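Local structure of kelch domain-containing protein (Colletotrichum graminicola M1.001, 5C86) at residues A[384-395]-A[471-481]. The protein is a fungal oxidase of the galactose oxidase and glyoxal oxidase (AA5) family that probably oxidises alcohols at a copper centre. Sequence-based numbering, arbitrary orientation. Where two conformers were deposited one is given.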
loop_
_atom_site.group_PDB
_atom_site.type_symbol
_atom_site.label_atom_id
_atom_site.label_comp_id
_atom_site.label_asym_id
_atom_site.label_seq_id
_atom_site.Cartn_x
_atom_site.Cartn_y
_atom_site.Cartn_z
ATOM N N ARG A 384 -10.739 23.857 4.435
ATOM C CA ARG A 384 -11.123 22.434 4.496
ATOM C C ARG A 384 -12.255 22.268 5.461
ATOM O O ARG A 384 -12.254 22.879 6.541
ATOM C CB ARG A 384 -9.922 21.608 4.900
ATOM C CG ARG A 384 -8.760 21.724 3.942
ATOM C CD ARG A 384 -7.509 20.954 4.348
ATOM N NE ARG A 384 -7.738 19.522 4.284
ATOM C CZ ARG A 384 -6.786 18.620 4.257
ATOM N NH1 ARG A 384 -5.509 19.036 4.420
ATOM N NH2 ARG A 384 -7.076 17.353 4.123
ATOM N N PRO A 385 -13.136 21.281 5.188
ATOM C CA PRO A 385 -14.082 20.913 6.229
ATOM C C PRO A 385 -13.401 20.155 7.358
ATOM O O PRO A 385 -12.232 19.751 7.236
ATOM C CB PRO A 385 -15.086 20.048 5.431
ATOM C CG PRO A 385 -14.278 19.408 4.383
ATOM C CD PRO A 385 -13.182 20.393 4.016
ATOM N N VAL A 386 -14.085 19.997 8.482
ATOM C CA VAL A 386 -13.579 19.366 9.680
ATOM C C VAL A 386 -14.624 18.321 10.218
ATOM O O VAL A 386 -15.772 18.684 10.418
ATOM C CB VAL A 386 -13.309 20.407 10.762
ATOM C CG1 VAL A 386 -12.880 19.771 12.057
ATOM C CG2 VAL A 386 -12.217 21.420 10.259
ATOM N N ILE A 387 -14.154 17.117 10.524
ATOM C CA ILE A 387 -14.973 16.162 11.284
ATOM C C ILE A 387 -14.836 16.496 12.751
ATOM O O ILE A 387 -13.700 16.409 13.305
ATOM C CB ILE A 387 -14.545 14.710 11.022
ATOM C CG1 ILE A 387 -14.752 14.432 9.571
ATOM C CG2 ILE A 387 -15.337 13.741 11.979
ATOM C CD1 ILE A 387 -14.272 13.031 9.161
ATOM N N GLN A 388 -15.987 16.924 13.329
ATOM C CA GLN A 388 -16.175 17.281 14.744
ATOM C C GLN A 388 -16.367 16.053 15.644
ATOM O O GLN A 388 -15.875 15.990 16.772
ATOM C CB GLN A 388 -17.397 18.205 14.912
ATOM C CG GLN A 388 -17.562 18.689 16.370
ATOM C CD GLN A 388 -18.876 19.397 16.623
ATOM O OE1 GLN A 388 -19.670 19.597 15.716
ATOM N NE2 GLN A 388 -19.113 19.782 17.877
ATOM N N SER A 389 -17.071 15.045 15.143
ATOM C CA SER A 389 -17.203 13.814 15.940
ATOM C C SER A 389 -17.440 12.564 15.061
ATOM O O SER A 389 -17.882 12.693 13.934
ATOM C CB SER A 389 -18.311 14.001 17.000
ATOM O OG SER A 389 -19.583 14.098 16.431
ATOM N N LEU A 390 -17.102 11.392 15.590
ATOM C CA LEU A 390 -17.641 10.113 15.085
ATOM C C LEU A 390 -18.406 9.502 16.240
ATOM O O LEU A 390 -18.004 9.582 17.431
ATOM C CB LEU A 390 -16.564 9.155 14.684
ATOM C CG LEU A 390 -15.639 9.581 13.584
ATOM C CD1 LEU A 390 -14.671 8.482 13.254
ATOM C CD2 LEU A 390 -16.410 9.962 12.299
ATOM N N SER A 391 -19.494 8.805 15.899
ATOM C CA SER A 391 -20.266 8.105 16.912
ATOM C C SER A 391 -19.609 6.892 17.443
ATOM O O SER A 391 -20.036 6.359 18.508
ATOM C CB SER A 391 -21.631 7.684 16.361
ATOM O OG SER A 391 -21.466 6.860 15.235
ATOM N N ASP A 392 -18.651 6.329 16.740
ATOM C CA ASP A 392 -17.948 5.143 17.187
ATOM C C ASP A 392 -16.673 5.037 16.435
ATOM O O ASP A 392 -16.588 5.504 15.286
ATOM C CB ASP A 392 -18.728 3.867 16.899
ATOM C CG ASP A 392 -19.686 3.517 17.961
ATOM O OD1 ASP A 392 -19.276 3.323 19.160
ATOM O OD2 ASP A 392 -20.888 3.473 17.636
ATOM N N THR A 393 -15.678 4.484 17.067
ATOM C CA THR A 393 -14.365 4.266 16.418
ATOM C C THR A 393 -13.981 2.849 16.251
ATOM O O THR A 393 -12.895 2.566 15.729
ATOM C CB THR A 393 -13.206 4.945 17.135
ATOM O OG1 THR A 393 -13.132 4.408 18.461
ATOM C CG2 THR A 393 -13.357 6.381 17.105
ATOM N N ALA A 394 -14.837 1.931 16.568
ATOM C CA ALA A 394 -14.584 0.519 16.294
ATOM C C ALA A 394 -15.955 -0.045 15.985
ATOM O O ALA A 394 -16.861 0.023 16.836
ATOM C CB ALA A 394 -13.961 -0.184 17.478
ATOM N N VAL A 395 -16.134 -0.559 14.777
ATOM C CA VAL A 395 -17.432 -1.066 14.389
ATOM C C VAL A 395 -17.267 -2.300 13.574
ATOM O O VAL A 395 -16.246 -2.506 12.933
ATOM C CB VAL A 395 -18.289 -0.082 13.666
ATOM C CG1 VAL A 395 -18.499 1.201 14.515
ATOM C CG2 VAL A 395 -17.661 0.309 12.369
ATOM N N VAL A 471 -13.170 19.216 -1.587
ATOM C CA VAL A 471 -12.076 19.337 -0.679
ATOM C C VAL A 471 -12.224 18.436 0.525
ATOM O O VAL A 471 -13.246 18.478 1.223
ATOM C CB VAL A 471 -12.002 20.825 -0.153
ATOM C CG1 VAL A 471 -10.856 20.941 0.784
ATOM C CG2 VAL A 471 -12.001 21.788 -1.348
ATOM N N PRO A 472 -11.230 17.575 0.824
ATOM C CA PRO A 472 -11.337 16.687 1.948
ATOM C C PRO A 472 -10.922 17.283 3.249
ATOM O O PRO A 472 -10.006 18.157 3.334
ATOM C CB PRO A 472 -10.397 15.567 1.616
ATOM C CG PRO A 472 -9.304 16.241 0.806
ATOM C CD PRO A 472 -9.997 17.303 0.023
ATOM N N CYS A 473 -11.569 16.841 4.315
ATOM C CA CYS A 473 -11.103 17.072 5.648
ATOM C C CYS A 473 -9.792 16.341 5.900
ATOM O O CYS A 473 -9.364 15.479 5.093
ATOM C CB CYS A 473 -12.110 16.716 6.692
ATOM S SG CYS A 473 -12.501 14.958 6.795
ATOM N N VAL A 474 -9.156 16.622 7.052
ATOM C CA VAL A 474 -8.136 15.737 7.590
ATOM C C VAL A 474 -8.878 14.552 8.191
ATOM O O VAL A 474 -9.934 14.682 8.863
ATOM C CB VAL A 474 -7.301 16.486 8.649
ATOM C CG1 VAL A 474 -6.374 15.516 9.359
ATOM C CG2 VAL A 474 -6.573 17.641 8.013
ATOM N N ALA A 475 -8.419 13.348 7.946
ATOM C CA ALA A 475 -9.196 12.165 8.332
ATOM C C ALA A 475 -9.219 11.879 9.754
ATOM O O ALA A 475 -8.350 12.305 10.513
ATOM C CB ALA A 475 -8.700 10.958 7.565
ATOM N N GLN A 476 -10.306 11.185 10.163
ATOM C CA GLN A 476 -10.381 10.576 11.498
ATOM C C GLN A 476 -10.196 9.094 11.380
ATOM O O GLN A 476 -10.660 8.482 10.416
ATOM C CB GLN A 476 -11.710 10.894 12.217
ATOM C CG GLN A 476 -11.882 12.387 12.475
ATOM C CD GLN A 476 -10.721 13.016 13.254
ATOM O OE1 GLN A 476 -10.184 12.443 14.227
ATOM N NE2 GLN A 476 -10.362 14.233 12.860
ATOM N N PHE A 477 -9.540 8.512 12.360
ATOM C CA PHE A 477 -9.263 7.067 12.311
ATOM C C PHE A 477 -10.353 6.268 12.955
ATOM O O PHE A 477 -10.924 6.658 13.983
ATOM C CB PHE A 477 -7.935 6.753 13.007
ATOM C CG PHE A 477 -6.750 7.219 12.285
ATOM C CD1 PHE A 477 -6.154 6.402 11.359
ATOM C CD2 PHE A 477 -6.198 8.493 12.471
ATOM C CE1 PHE A 477 -5.059 6.821 10.671
ATOM C CE2 PHE A 477 -5.052 8.898 11.792
ATOM C CZ PHE A 477 -4.463 8.046 10.869
ATOM N N PHE A 478 -10.625 5.092 12.429
ATOM C CA PHE A 478 -11.499 4.169 13.061
ATOM C C PHE A 478 -11.120 2.759 12.618
ATOM O O PHE A 478 -10.413 2.610 11.627
ATOM C CB PHE A 478 -13.011 4.412 12.800
ATOM C CG PHE A 478 -13.462 4.074 11.390
ATOM C CD1 PHE A 478 -13.158 4.937 10.335
ATOM C CD2 PHE A 478 -14.137 2.899 11.117
ATOM C CE1 PHE A 478 -13.583 4.647 9.046
ATOM C CE2 PHE A 478 -14.532 2.599 9.815
ATOM C CZ PHE A 478 -14.282 3.472 8.818
ATOM N N LYS A 479 -11.646 1.725 13.289
ATOM C CA LYS A 479 -11.388 0.338 12.871
ATOM C C LYS A 479 -12.615 -0.475 12.618
ATOM O O LYS A 479 -13.639 -0.292 13.302
ATOM C CB LYS A 479 -10.392 -0.379 13.792
ATOM C CG LYS A 479 -10.807 -0.583 15.190
ATOM C CD LYS A 479 -9.764 -1.475 15.947
ATOM C CE LYS A 479 -10.276 -1.808 17.340
ATOM N NZ LYS A 479 -9.313 -2.719 18.042
ATOM N N VAL A 480 -12.479 -1.364 11.667
ATOM C CA VAL A 480 -13.463 -2.332 11.342
ATOM C C VAL A 480 -13.047 -3.590 12.052
ATOM O O VAL A 480 -11.918 -4.098 11.830
ATOM C CB VAL A 480 -13.573 -2.549 9.828
ATOM C CG1 VAL A 480 -14.437 -3.701 9.489
ATOM C CG2 VAL A 480 -14.035 -1.293 9.125
ATOM N N THR A 481 -13.953 -4.062 12.936
ATOM C CA THR A 481 -13.648 -5.216 13.790
ATOM C C THR A 481 -14.368 -6.444 13.286
ATOM O O THR A 481 -15.405 -6.363 12.701
ATOM C CB THR A 481 -14.110 -5.001 15.247
ATOM O OG1 THR A 481 -15.523 -4.746 15.243
ATOM C CG2 THR A 481 -13.432 -3.864 15.885
HETATM O O HOH W 1 -9.938 19.012 8.489
HETATM O O HOH W 2 -11.272 16.585 10.231
#
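Val471 lays CG1 across the side chain of Arg384, at the start of a seam joining the opening strands 387-390 and 394-396 of the C-terminal early-set domain, an immunoglobulin-like beta sandwich, to its last strand, 476-481. At Pro472 the carbonyl oxygen accepts a bond from Arg384 NE at 2.8 Å, in both the carbonyl and guanidinium planes; NH2 adds weak bonds to this oxygen and to Cys473 O, and is hydrogen-bonded to Asp343 O. The arginine chain bends at chi3 (68°), turning the guanidinium edge to these two oxygens. Cys473 turns SG between its backbone N and carbonyl carbon (chi1 66°), against Ile387 CD1 at 3.5 Å. Val474 CG2 sits 3.8 Å above the guanidinium plane, over its centre. Two waters then fill in for direct pairing: one links Pro385 O to Val474 N, the other Val474 O to Ile387 N. Strands 387-390 and 476-481 run 9.0 Å apart, bridged by side chains, Gln476 CG lying on Ile387 CG2. From Lys479 the partner becomes strand 394-396, in true parallel pairing: Lys479 N bonds Thr393 O, and Lys479 O receives Val395 N, while Lys479 NZ forms a salt bridge with Asp81. Thr481 N gives Val395 O a 2.8 Å bond and OG1 a weak second one at 3.3 Å.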